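Kinesin-like protein Nod (Drosophila melanogaster, PDB 3DC4) is a nonmotile, microtubule-binding kinesin ATPase required for distributive segregation of non-exchange chromosomes in meiosis, represented here by its catalytic motor domain with bound ADP. Local coordinates at residues 198-201 against 202-206; 101-104 against 105-108; 228-231 against 232-235; 189-192 against 193-196; 50-53 against 54-57. One frame throughout, in Å; residues are numbered along the deposited sequence.

How the contacts relate
All five contacts are local and follow one another along the chain, so none nests within or crosses another. Contact 5 comes first, where the loop after strand 45-46 turns into strand 55-58 of the small antiparallel sheet. Contact 2 closes the phosphate-binding loop between strand 96-101 and helix 108-112. Contact 4 then caps the start of helix 192-204, and contact 1 finishes the same helix, their centres about 14 Å apart. Contact 3 closes the hairpin of strands 220-229 and 234-241. The hairpin and strand 96-101 belong to the large central sheet, whereas contact 5 lies on the other side of the chain's centre from contacts 1, 3 and 4.

Contact 1: residues 198-201 against 202-206; sequences ILEL and GTRNR
Glu200 and Arg204 meet across one helical turn because the glutamate carries CG anti to its own N (chi1 -178°) and runs on extended, while the arginine bends at chi3 and brings its guanidinium back along the helix. OE2 of Glu200 reaches NH1 of Arg204 at 2.8 Å. This is a salt bridge, but its hydrogen bond is weak, with only 123° at the hydrogen. The carboxylate comes to the guanidinium edge near its plane, yet the two planes stand 59° apart, so the groups do not pair flat against each other. CA of Leu201 lies over one guanidinium face, toward its rim. With an alanine in place of Glu200, Arg204 would probably lose its charged mate here and its guanidinium be freer to turn.

Thr203 N donates to Leu199 O at 2.9 Å. Thr203 OG1, beside its backbone N, also points to Leu199 O, though at 2.5 Å the modelled distance is shorter than normal and its exact length doubtful. Helical bonding continues to the end: Asn205 N donates to Leu201 O at 3.1 Å, although Asn205 is the first residue to leave helical backbone angles. The Asn205 amide turns back over Leu201, with ND2 3.4 Å from Leu201 CD1, and the same ND2 is hydrogen-bonded to Leu167 O.

This is the C-terminal end of helix 192-204. Ile198 and Leu199 pack on Val224 of strand 220-229, Leu201 rests on Leu187 of strand 187-188, and Arg206, just past the helix, forms a salt bridge with Glu158 of strand 151-160.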
loop_
_atom_site.group_PDB
_atom_site.type_symbol
_atom_site.label_atom_id
_atom_site.label_comp_id
_atom_site.label_asym_id
_atom_site.label_seq_id
_atom_site.Cartn_x
_atom_site.Cartn_y
_atom_site.Cartn_z
ATOM N N ILE A 198 9.211 0.274 15.783
ATOM C CA ILE A 198 7.770 0.416 15.589
ATOM C C ILE A 198 7.146 -0.826 14.964
ATOM O O ILE A 198 6.016 -1.192 15.298
ATOM C CB ILE A 198 7.405 1.675 14.731
ATOM C CG1 ILE A 198 7.712 1.444 13.250
ATOM C CG2 ILE A 198 8.150 2.890 15.249
ATOM C CD1 ILE A 198 6.481 1.064 12.425
ATOM N N LEU A 199 7.872 -1.484 14.064
ATOM C CA LEU A 199 7.343 -2.687 13.427
ATOM C C LEU A 199 7.280 -3.840 14.418
ATOM O O LEU A 199 6.323 -4.614 14.426
ATOM C CB LEU A 199 8.199 -3.086 12.224
ATOM C CG LEU A 199 8.084 -2.179 11.002
ATOM C CD1 LEU A 199 8.987 -2.695 9.893
ATOM C CD2 LEU A 199 6.626 -2.152 10.537
ATOM N N GLU A 200 8.306 -3.945 15.255
ATOM C CA GLU A 200 8.364 -5.000 16.257
ATOM C C GLU A 200 7.287 -4.751 17.313
ATOM O O GLU A 200 6.561 -5.667 17.709
ATOM C CB GLU A 200 9.748 -5.023 16.915
ATOM C CG GLU A 200 9.941 -6.122 17.946
ATOM C CD GLU A 200 11.316 -6.072 18.592
ATOM O OE1 GLU A 200 12.320 -6.280 17.873
ATOM O OE2 GLU A 200 11.397 -5.818 19.817
ATOM N N LEU A 201 7.186 -3.503 17.759
ATOM C CA LEU A 201 6.195 -3.128 18.761
ATOM C C LEU A 201 4.790 -3.381 18.235
ATOM O O LEU A 201 3.960 -3.994 18.911
ATOM C CB LEU A 201 6.347 -1.650 19.123
ATOM C CG LEU A 201 5.283 -1.046 20.044
ATOM C CD1 LEU A 201 5.375 -1.674 21.429
ATOM C CD2 LEU A 201 5.482 0.456 20.127
ATOM N N GLY A 202 4.528 -2.903 17.024
ATOM C CA GLY A 202 3.220 -3.081 16.429
ATOM C C GLY A 202 2.865 -4.540 16.209
ATOM O O GLY A 202 1.726 -4.952 16.431
ATOM N N THR A 203 3.844 -5.327 15.779
ATOM C CA THR A 203 3.620 -6.742 15.525
ATOM C C THR A 203 3.226 -7.484 16.795
ATOM O O THR A 203 2.350 -8.345 16.769
ATOM C CB THR A 203 4.870 -7.396 14.933
ATOM O OG1 THR A 203 5.219 -6.728 13.716
ATOM C CG2 THR A 203 4.613 -8.866 14.633
ATOM N N ARG A 204 3.873 -7.152 17.906
ATOM C CA ARG A 204 3.559 -7.804 19.169
ATOM C C ARG A 204 2.148 -7.447 19.626
ATOM O O ARG A 204 1.393 -8.320 20.045
ATOM C CB ARG A 204 4.564 -7.410 20.256
ATOM C CG ARG A 204 5.995 -7.846 19.971
ATOM C CD ARG A 204 6.799 -7.967 21.259
ATOM N NE ARG A 204 6.964 -6.691 21.953
ATOM C CZ ARG A 204 7.893 -5.788 21.656
ATOM N NH1 ARG A 204 8.752 -6.014 20.675
ATOM N NH2 ARG A 204 7.967 -4.659 22.350
ATOM N N ASN A 205 1.790 -6.170 19.532
ATOM C CA ASN A 205 0.465 -5.723 19.954
ATOM C C ASN A 205 -0.623 -6.061 18.943
ATOM O O ASN A 205 -1.765 -5.620 19.081
ATOM C CB ASN A 205 0.457 -4.212 20.205
ATOM C CG ASN A 205 1.409 -3.797 21.312
ATOM O OD1 ASN A 205 1.487 -4.444 22.356
ATOM N ND2 ASN A 205 2.130 -2.704 21.092
ATOM N N ARG A 206 -0.271 -6.847 17.933
ATOM C CA ARG A 206 -1.233 -7.230 16.910
ATOM C C ARG A 206 -1.861 -8.579 17.241
ATOM O O ARG A 206 -1.167 -9.518 17.626
ATOM C CB ARG A 206 -0.545 -7.293 15.549
ATOM C CG ARG A 206 -1.501 -7.479 14.398
ATOM C CD ARG A 206 -0.790 -7.306 13.072
ATOM N NE ARG A 206 -1.713 -7.455 11.955
ATOM C CZ ARG A 206 -1.359 -7.363 10.679
ATOM N NH1 ARG A 206 -0.096 -7.125 10.355
ATOM N NH2 ARG A 206 -2.272 -7.506 9.731
#

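Contact 2: residues 101-104 against 105-108; sequences YGQT and GTGK. With ADP (adenosine-5'-diphosphate), chain C.
Lys108 folds its amine back toward the start of the loop, where NZ donates to Gly102 O at 3.1 Å, to the ADP beta-phosphate oxygen O1B at 2.7 Å and to water 1. Gln103 O, also close to NZ at 3.0 Å, takes only a weak bond and must share a hydrogen with one of them. Bends at chi3 and chi4, both near -60°, curl the chain so that CD passes 3.4 Å from Tyr101 C. NZ approaches Gly102 O from above the carbonyl plane, not along a lone pair.

Backbone amides complete the grip on the phosphates. Gly105 N points at O3B of ADP at 2.6 Å, nearly straight at 167°, Gly107 N serves the bridging O3A, and Lys108 N bonds to O1B at 2.9 Å.

The next shell fixes the loop itself. A type II turn spans Gln103 to Thr106, and Thr106 OG1 bonds to Gln103 O at 2.6 Å in the carbonyl plane, bracing the turn where its backbone bond is weak. Water 1 links NZ to Thr104 OG1, which also bonds Glu246. Gly102, Gly105 and Gly107 all adopt backbone angles that a side chain would crowd.

This is the P-loop (Walker A) of the kinesin motor domain. It leaves strand 96-101, flanked by parallel strands 234-241 and 305-312, and enters helix 108-112, while the Tyr101 ring meets Phe328 of helix 319-335 edge-to-face.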
loop_
_atom_site.group_PDB
_atom_site.type_symbol
_atom_site.label_atom_id
_atom_site.label_comp_id
_atom_site.label_asym_id
_atom_site.label_seq_id
_atom_site.Cartn_x
_atom_site.Cartn_y
_atom_site.Cartn_z
ATOM N N TYR A 101 -2.608 -6.229 -2.139
ATOM C CA TYR A 101 -3.804 -7.019 -1.916
ATOM C C TYR A 101 -3.662 -8.324 -2.672
ATOM O O TYR A 101 -2.782 -8.472 -3.526
ATOM C CB TYR A 101 -5.045 -6.275 -2.408
ATOM C CG TYR A 101 -5.219 -6.255 -3.913
ATOM C CD1 TYR A 101 -4.556 -5.311 -4.706
ATOM C CD2 TYR A 101 -6.081 -7.158 -4.545
ATOM C CE1 TYR A 101 -4.761 -5.268 -6.095
ATOM C CE2 TYR A 101 -6.292 -7.121 -5.927
ATOM C CZ TYR A 101 -5.630 -6.173 -6.697
ATOM O OH TYR A 101 -5.835 -6.104 -8.057
ATOM N N GLY A 102 -4.528 -9.275 -2.351
ATOM C CA GLY A 102 -4.468 -10.553 -3.016
ATOM C C GLY A 102 -4.517 -11.681 -2.012
ATOM O O GLY A 102 -4.551 -11.452 -0.806
ATOM N N GLN A 103 -4.489 -12.903 -2.527
ATOM C CA GLN A 103 -4.553 -14.115 -1.719
ATOM C C GLN A 103 -3.442 -14.296 -0.685
ATOM O O GLN A 103 -2.292 -13.935 -0.914
ATOM C CB GLN A 103 -4.567 -15.325 -2.656
ATOM C CG GLN A 103 -4.876 -16.646 -1.998
ATOM C CD GLN A 103 -4.717 -17.819 -2.958
ATOM O OE1 GLN A 103 -5.087 -18.947 -2.636
ATOM N NE2 GLN A 103 -4.167 -17.557 -4.139
ATOM N N THR A 104 -3.791 -14.900 0.446
ATOM C CA THR A 104 -2.806 -15.143 1.483
ATOM C C THR A 104 -1.688 -15.999 0.906
ATOM O O THR A 104 -1.935 -16.924 0.129
ATOM C CB THR A 104 -3.426 -15.876 2.685
ATOM O OG1 THR A 104 -4.470 -15.071 3.243
ATOM C CG2 THR A 104 -2.372 -16.133 3.751
ATOM N N GLY A 105 -0.453 -15.665 1.273
ATOM C CA GLY A 105 0.702 -16.417 0.811
ATOM C C GLY A 105 1.263 -16.030 -0.548
ATOM O O GLY A 105 2.105 -16.742 -1.096
ATOM N N THR A 106 0.824 -14.893 -1.083
ATOM C CA THR A 106 1.285 -14.445 -2.392
ATOM C C THR A 106 2.387 -13.386 -2.344
ATOM O O THR A 106 2.784 -12.859 -3.382
ATOM C CB THR A 106 0.103 -13.914 -3.224
ATOM O OG1 THR A 106 -0.560 -12.873 -2.494
ATOM C CG2 THR A 106 -0.891 -15.040 -3.515
ATOM N N GLY A 107 2.864 -13.062 -1.144
ATOM C CA GLY A 107 3.940 -12.093 -1.022
ATOM C C GLY A 107 3.599 -10.660 -0.648
ATOM O O GLY A 107 4.450 -9.779 -0.783
ATOM N N LYS A 108 2.380 -10.404 -0.185
ATOM C CA LYS A 108 2.000 -9.047 0.191
ATOM C C LYS A 108 2.913 -8.478 1.283
ATOM O O LYS A 108 3.539 -7.433 1.092
ATOM C CB LYS A 108 0.538 -9.017 0.661
ATOM C CG LYS A 108 -0.474 -9.434 -0.412
ATOM C CD LYS A 108 -1.932 -9.289 0.055
ATOM C CE LYS A 108 -2.242 -10.168 1.260
ATOM N NZ LYS A 108 -2.016 -11.604 1.011
HETATM P PB ADP C . 1.262 -12.847 2.295
HETATM O O1B ADP C . 0.605 -12.321 1.084
HETATM O O2B ADP C . 1.691 -11.641 3.199
HETATM O O3B ADP C . 0.130 -13.831 3.052
HETATM P PA ADP C . 3.970 -13.311 2.511
HETATM O O1A ADP C . 4.260 -11.939 2.140
HETATM O O2A ADP C . 3.874 -13.472 4.083
HETATM O O3A ADP C . 2.539 -13.741 1.818
HETATM O "O5'" ADP C . 5.083 -14.273 1.881
HETATM C "C5'" ADP C . 4.828 -15.629 2.269
HETATM C "C4'" ADP C . 6.150 -16.400 2.228
HETATM O "O4'" ADP C . 6.698 -16.408 0.886
HETATM C "C3'" ADP C . 7.225 -15.716 3.153
HETATM O "O3'" ADP C . 8.277 -16.614 3.481
HETATM C "C2'" ADP C . 7.910 -14.798 2.058
HETATM O "O2'" ADP C . 9.262 -14.485 2.430
HETATM C "C1'" ADP C . 7.956 -15.719 0.810
HETATM N N9 ADP C . 7.992 -14.925 -0.417
HETATM C C8 ADP C . 6.921 -14.300 -1.014
HETATM N N7 ADP C . 7.322 -13.558 -2.022
HETATM C C5 ADP C . 8.634 -13.827 -2.254
HETATM C C6 ADP C . 9.612 -13.355 -3.166
HETATM N N6 ADP C . 9.245 -12.552 -4.231
HETATM N N1 ADP C . 10.903 -13.730 -2.995
HETATM C C2 ADP C . 11.251 -14.612 -2.054
HETATM N N3 ADP C . 10.379 -15.062 -1.158
HETATM C C4 ADP C . 9.097 -14.669 -1.186
HETATM O O HOH W 1 -3.144 -12.474 3.463
#

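Contact 3: residues 228-231 against 232-235; sequences VKSK and THHS
Ser230 OG is gripped by two backbone amides of the turn that follows it: His233 N donates to it at 2.7 Å and Thr232 N at 3.2 Å. The hydroxyl can take both because chi1 of 82° holds OG between its own N and carbonyl carbon, over the mouth of the turn. The Thr232 bond makes this an ST turn. From the backbone of the same serine, Ser230 N reaches His233 O at 2.7 Å, whereas the return bond, His233 N to Ser230 O, is long and weak. An alanine at Ser230 removes this shared acceptor, which would probably leave Thr232 N without its mate here and His233 N with only its weak bond to Ser230 O.

The arrangement is the tip of the beta hairpin formed by strands 220-229 and 234-241, with Lys231 and Thr232 at the bend. Val228 and Ser235 form an antiparallel hydrogen-bonded pair, closed by two bonds of 2.9 Å, Val228 N to Ser235 O and Ser235 N to Val228 O. Lys229 and His234 are the adjoining non-hydrogen-bonded pair.

On their shared face these two side chains run side by side. Lys229 CE lies over the His234 ring, 3.8 Å from its centroid and 14° off the normal, a CH-pi contact. His234 NE2 is bonded to His227 ND1. On the other face, water 2 donates to Val228 O and to Ser235 OG, which also bonds Leu90 O, while Val228 packs on Ile150.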
loop_
_atom_site.group_PDB
_atom_site.type_symbol
_atom_site.label_atom_id
_atom_site.label_comp_id
_atom_site.label_asym_id
_atom_site.label_seq_id
_atom_site.Cartn_x
_atom_site.Cartn_y
_atom_site.Cartn_z
ATOM N N VAL A 228 5.592 12.705 6.951
ATOM C CA VAL A 228 6.579 13.742 6.689
ATOM C C VAL A 228 5.891 15.022 7.149
ATOM O O VAL A 228 4.922 15.474 6.532
ATOM C CB VAL A 228 6.903 13.813 5.181
ATOM C CG1 VAL A 228 7.818 14.990 4.886
ATOM C CG2 VAL A 228 7.577 12.513 4.743
ATOM N N LYS A 229 6.385 15.588 8.248
ATOM C CA LYS A 229 5.794 16.787 8.832
ATOM C C LYS A 229 6.696 18.010 8.911
ATOM O O LYS A 229 7.869 17.911 9.265
ATOM C CB LYS A 229 5.291 16.472 10.248
ATOM C CG LYS A 229 4.110 15.515 10.327
ATOM C CD LYS A 229 3.580 15.447 11.757
ATOM C CE LYS A 229 2.250 14.709 11.841
ATOM N NZ LYS A 229 1.758 14.667 13.245
ATOM N N SER A 230 6.125 19.162 8.574
ATOM C CA SER A 230 6.823 20.441 8.646
ATOM C C SER A 230 5.829 21.365 9.327
ATOM O O SER A 230 4.675 20.990 9.540
ATOM C CB SER A 230 7.148 20.993 7.257
ATOM O OG SER A 230 6.027 21.659 6.700
ATOM N N LYS A 231 6.269 22.575 9.645
ATOM C CA LYS A 231 5.419 23.547 10.312
ATOM C C LYS A 231 4.142 23.836 9.529
ATOM O O LYS A 231 3.100 24.111 10.117
ATOM C CB LYS A 231 6.193 24.853 10.520
ATOM C CG LYS A 231 5.479 25.870 11.383
ATOM C CD LYS A 231 6.368 27.077 11.676
ATOM C CE LYS A 231 6.775 27.790 10.398
ATOM N NZ LYS A 231 7.583 28.998 10.686
ATOM N N THR A 232 4.215 23.756 8.206
ATOM C CA THR A 232 3.053 24.055 7.378
ATOM C C THR A 232 2.559 22.904 6.509
ATOM O O THR A 232 1.507 23.016 5.880
ATOM C CB THR A 232 3.349 25.227 6.443
ATOM O OG1 THR A 232 4.241 24.784 5.416
ATOM C CG2 THR A 232 4.007 26.371 7.209
ATOM N N HIS A 233 3.308 21.808 6.466
ATOM C CA HIS A 233 2.934 20.664 5.636
ATOM C C HIS A 233 2.967 19.321 6.342
ATOM O O HIS A 233 3.744 19.099 7.274
ATOM C CB HIS A 233 3.843 20.571 4.404
ATOM C CG HIS A 233 3.477 21.514 3.302
ATOM N ND1 HIS A 233 2.233 21.516 2.709
ATOM C CD2 HIS A 233 4.203 22.458 2.657
ATOM C CE1 HIS A 233 2.209 22.420 1.745
ATOM N NE2 HIS A 233 3.391 23.005 1.692
ATOM N N HIS A 234 2.119 18.419 5.863
ATOM C CA HIS A 234 2.017 17.066 6.392
ATOM C C HIS A 234 1.649 16.149 5.235
ATOM O O HIS A 234 0.539 16.226 4.693
ATOM C CB HIS A 234 0.938 16.994 7.476
ATOM C CG HIS A 234 0.710 15.618 8.026
ATOM N ND1 HIS A 234 -0.308 15.336 8.909
ATOM C CD2 HIS A 234 1.370 14.451 7.826
ATOM C CE1 HIS A 234 -0.269 14.055 9.230
ATOM N NE2 HIS A 234 0.740 13.495 8.587
ATOM N N SER A 235 2.590 15.300 4.838
ATOM C CA SER A 235 2.338 14.364 3.756
ATOM C C SER A 235 2.510 12.967 4.321
ATOM O O SER A 235 3.285 12.748 5.255
ATOM C CB SER A 235 3.291 14.605 2.580
ATOM O OG SER A 235 4.645 14.634 2.996
HETATM O O HOH W 2 5.084 17.260 3.960
#

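Contact 4: residues 189-192 against 193-196; sequences LHSQ and ADLH
Asp194 turns back from the first turn of its helix to receive the amides of His190 and Ser191. His190 N donates to OD2 of Asp194 at 2.9 Å, on the anti side and 21° out of the carboxylate plane, and Ser191 N adds a weak bond to the same oxygen at 3.3 Å. With CG beside its own N (chi1 -67°), the aspartate is directed to the chain leading in. Ser191 is the N-cap, so this weak bond is one half of a capping box; the reciprocal bond to Ser191 OG is not made. A carboxylate here probably also suits the positive end of the helix dipole. Behind it, CD2 of Leu189 slides past CB of Asp194 in the opposite direction, 3.6 Å away.

Gln192 carries the other side of the turn. Its chain bends at chi2 and runs alongside Leu195, pointing the same way, so that OE1 comes 3.7 Å from Leu195 CD2. Its NE2 makes a weak bond to Pro129 O. Ser191 O opens the helical series with weak bonds from Asp194 N and Leu195 N; Gln192 O follows, accepting His196 N at 2.9 Å. Ala193 N instead donates to water 3 at 2.8 Å.

Leu195 joins Leu189 and Gln192 on Leu132 of helix 127-141, so the helix start lies against that helix. Leu189, directly after strand 187-188, also packs on Val152 and Ala154 of strand 151-160 in the central sheet.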
loop_
_atom_site.group_PDB
_atom_site.type_symbol
_atom_site.label_atom_id
_atom_site.label_comp_id
_atom_site.label_asym_id
_atom_site.label_seq_id
_atom_site.Cartn_x
_atom_site.Cartn_y
_atom_site.Cartn_z
ATOM N N LEU A 189 11.022 8.933 13.760
ATOM C CA LEU A 189 11.894 8.092 12.948
ATOM C C LEU A 189 13.141 8.881 12.586
ATOM O O LEU A 189 13.058 9.953 11.982
ATOM C CB LEU A 189 11.196 7.637 11.663
ATOM C CG LEU A 189 10.051 6.631 11.812
ATOM C CD1 LEU A 189 9.636 6.148 10.428
ATOM C CD2 LEU A 189 10.498 5.455 12.672
ATOM N N HIS A 190 14.297 8.351 12.967
ATOM C CA HIS A 190 15.572 9.001 12.681
ATOM C C HIS A 190 16.513 8.046 11.958
ATOM O O HIS A 190 17.522 8.469 11.397
ATOM C CB HIS A 190 16.219 9.482 13.985
ATOM C CG HIS A 190 15.438 10.548 14.689
ATOM N ND1 HIS A 190 15.370 11.846 14.232
ATOM C CD2 HIS A 190 14.674 10.502 15.805
ATOM C CE1 HIS A 190 14.597 12.554 15.036
ATOM N NE2 HIS A 190 14.161 11.762 15.999
ATOM N N SER A 191 16.173 6.760 11.974
ATOM C CA SER A 191 16.991 5.739 11.328
ATOM C C SER A 191 16.208 4.440 11.165
ATOM O O SER A 191 15.109 4.296 11.696
ATOM C CB SER A 191 18.233 5.456 12.168
ATOM O OG SER A 191 17.865 4.800 13.369
ATOM N N GLN A 192 16.792 3.487 10.446
ATOM C CA GLN A 192 16.155 2.197 10.219
ATOM C C GLN A 192 15.856 1.490 11.532
ATOM O O GLN A 192 14.865 0.765 11.648
ATOM C CB GLN A 192 17.054 1.306 9.357
ATOM C CG GLN A 192 17.165 1.733 7.895
ATOM C CD GLN A 192 15.837 1.642 7.158
ATOM O OE1 GLN A 192 15.119 0.649 7.264
ATOM N NE2 GLN A 192 15.513 2.677 6.399
ATOM N N ALA A 193 16.720 1.702 12.518
ATOM C CA ALA A 193 16.542 1.082 13.823
ATOM C C ALA A 193 15.181 1.460 14.400
ATOM O O ALA A 193 14.482 0.619 14.962
ATOM C CB ALA A 193 17.654 1.525 14.770
ATOM N N ASP A 194 14.806 2.728 14.259
ATOM C CA ASP A 194 13.526 3.190 14.777
ATOM C C ASP A 194 12.372 2.496 14.062
ATOM O O ASP A 194 11.368 2.144 14.682
ATOM C CB ASP A 194 13.406 4.709 14.624
ATOM C CG ASP A 194 14.394 5.460 15.498
ATOM O OD1 ASP A 194 14.556 5.063 16.669
ATOM O OD2 ASP A 194 14.995 6.442 15.025
ATOM N N LEU A 195 12.521 2.294 12.758
ATOM C CA LEU A 195 11.486 1.621 11.982
ATOM C C LEU A 195 11.355 0.209 12.527
ATOM O O LEU A 195 10.257 -0.303 12.706
ATOM C CB LEU A 195 11.873 1.570 10.504
ATOM C CG LEU A 195 10.975 0.736 9.579
ATOM C CD1 LEU A 195 9.542 1.280 9.603
ATOM C CD2 LEU A 195 11.541 0.800 8.161
ATOM N N HIS A 196 12.492 -0.415 12.797
ATOM C CA HIS A 196 12.488 -1.765 13.330
ATOM C C HIS A 196 11.714 -1.805 14.648
ATOM O O HIS A 196 10.942 -2.731 14.894
ATOM C CB HIS A 196 13.923 -2.248 13.532
ATOM C CG HIS A 196 14.018 -3.660 14.012
ATOM N ND1 HIS A 196 13.622 -4.042 15.277
ATOM C CD2 HIS A 196 14.438 -4.789 13.394
ATOM C CE1 HIS A 196 13.796 -5.344 15.416
ATOM N NE2 HIS A 196 14.290 -5.822 14.288
HETATM O O HOH W 3 19.427 2.232 11.826
#

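Contact 5: residues 50-53 against 54-57; sequences WSDG and KSLI
Asp52 and Lys54 are joined by a direct hydrogen bond: Lys54 N donates to OD1 of Asp52 at 2.8 Å, with 152° at the hydrogen. The amide approaches from above the carboxylate, 49° out of its plane. A chi1 of 59° tucks the carboxylate between the N and carbonyl carbon of its own residue, folded over the turn so that OD1 can reach the amide two residues on.

Three waters extend the polar network to Ser55. Water 4 joins Ser51 OG to Ser55 O, to which it donates at 2.6 Å. Water 5 accepts from Asp52 N at 3.0 Å and also bonds Ser55 OG. The third, water 6, donates to Asp52 OD2 at 2.8 Å and meets the same serine hydroxyl, so OG of Ser55 serves as a hub between the two sides.

Van der Waals contact is slight. Asp52 and Lys54 cross at about a right angle, with Lys54 CB 3.4 Å from Asp52 OD1. Farther out, the lysine amine is 5.2 Å from Asp52 OD2, measured at NZ, too far for a salt bridge though the charges probably attract. Gly53 takes positive phi between them.

An aspartate side-chain oxygen bonded to the amide two residues on makes an Asx turn. Here it feeds strand 55-58, the middle strand between 45-46 and 61-64 in the small antiparallel sheet of this kinesin motor domain.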
loop_
_atom_site.group_PDB
_atom_site.type_symbol
_atom_site.label_atom_id
_atom_site.label_comp_id
_atom_site.label_asym_id
_atom_site.label_seq_id
_atom_site.Cartn_x
_atom_site.Cartn_y
_atom_site.Cartn_z
ATOM N N TRP A 50 5.959 -11.461 -26.697
ATOM C CA TRP A 50 5.947 -10.113 -27.250
ATOM C C TRP A 50 4.908 -9.317 -26.479
ATOM O O TRP A 50 3.712 -9.584 -26.565
ATOM C CB TRP A 50 5.593 -10.143 -28.743
ATOM C CG TRP A 50 5.520 -8.784 -29.384
ATOM C CD1 TRP A 50 4.484 -7.893 -29.310
ATOM C CD2 TRP A 50 6.547 -8.141 -30.151
ATOM N NE1 TRP A 50 4.807 -6.734 -29.974
ATOM C CE2 TRP A 50 6.070 -6.856 -30.496
ATOM C CE3 TRP A 50 7.833 -8.518 -30.570
ATOM C CZ2 TRP A 50 6.825 -5.951 -31.249
ATOM C CZ3 TRP A 50 8.586 -7.613 -31.320
ATOM C CH2 TRP A 50 8.078 -6.343 -31.646
ATOM N N SER A 51 5.369 -8.346 -25.706
ATOM C CA SER A 51 4.459 -7.529 -24.917
ATOM C C SER A 51 5.197 -6.299 -24.448
ATOM O O SER A 51 6.412 -6.205 -24.579
ATOM C CB SER A 51 3.975 -8.297 -23.691
ATOM O OG SER A 51 5.027 -8.403 -22.752
ATOM N N ASP A 52 4.447 -5.382 -23.856
ATOM C CA ASP A 52 4.992 -4.135 -23.360
ATOM C C ASP A 52 5.521 -4.247 -21.937
ATOM O O ASP A 52 5.927 -3.249 -21.356
ATOM C CB ASP A 52 3.910 -3.055 -23.424
ATOM C CG ASP A 52 2.676 -3.421 -22.613
ATOM O OD1 ASP A 52 2.691 -4.478 -21.946
ATOM O OD2 ASP A 52 1.713 -2.636 -22.623
ATOM N N GLY A 53 5.520 -5.457 -21.384
ATOM C CA GLY A 53 6.000 -5.661 -20.027
ATOM C C GLY A 53 4.959 -5.303 -18.978
ATOM O O GLY A 53 5.248 -5.289 -17.787
ATOM N N LYS A 54 3.739 -5.023 -19.417
ATOM C CA LYS A 54 2.670 -4.648 -18.500
ATOM C C LYS A 54 1.467 -5.566 -18.622
ATOM O O LYS A 54 0.416 -5.311 -18.026
ATOM C CB LYS A 54 2.215 -3.231 -18.808
ATOM C CG LYS A 54 3.322 -2.198 -18.811
ATOM C CD LYS A 54 2.763 -0.876 -19.260
ATOM C CE LYS A 54 3.811 0.224 -19.229
ATOM N NZ LYS A 54 3.211 1.491 -19.750
ATOM N N SER A 55 1.637 -6.629 -19.396
ATOM C CA SER A 55 0.563 -7.565 -19.677
ATOM C C SER A 55 0.814 -8.986 -19.234
ATOM O O SER A 55 1.953 -9.443 -19.143
ATOM C CB SER A 55 0.295 -7.581 -21.182
ATOM O OG SER A 55 0.218 -6.263 -21.689
ATOM N N LEU A 56 -0.276 -9.700 -19.000
ATOM C CA LEU A 56 -0.183 -11.089 -18.604
ATOM C C LEU A 56 -1.447 -11.809 -19.015
ATOM O O LEU A 56 -2.485 -11.187 -19.246
ATOM C CB LEU A 56 0.026 -11.222 -17.091
ATOM C CG LEU A 56 -1.002 -10.584 -16.162
ATOM C CD1 LEU A 56 -1.033 -11.375 -14.868
ATOM C CD2 LEU A 56 -0.664 -9.125 -15.903
ATOM N N ILE A 57 -1.350 -13.125 -19.109
ATOM C CA ILE A 57 -2.478 -13.944 -19.497
ATOM C C ILE A 57 -2.674 -15.022 -18.460
ATOM O O ILE A 57 -1.733 -15.719 -18.085
ATOM C CB ILE A 57 -2.241 -14.596 -20.862
ATOM C CG1 ILE A 57 -2.113 -13.505 -21.927
ATOM C CG2 ILE A 57 -3.394 -15.553 -21.192
ATOM C CD1 ILE A 57 -1.586 -13.997 -23.249
HETATM O O HOH W 4 4.173 -8.361 -19.916
HETATM O O HOH W 5 1.636 -6.194 -24.356
HETATM O O HOH W 6 -0.767 -3.191 -21.472
#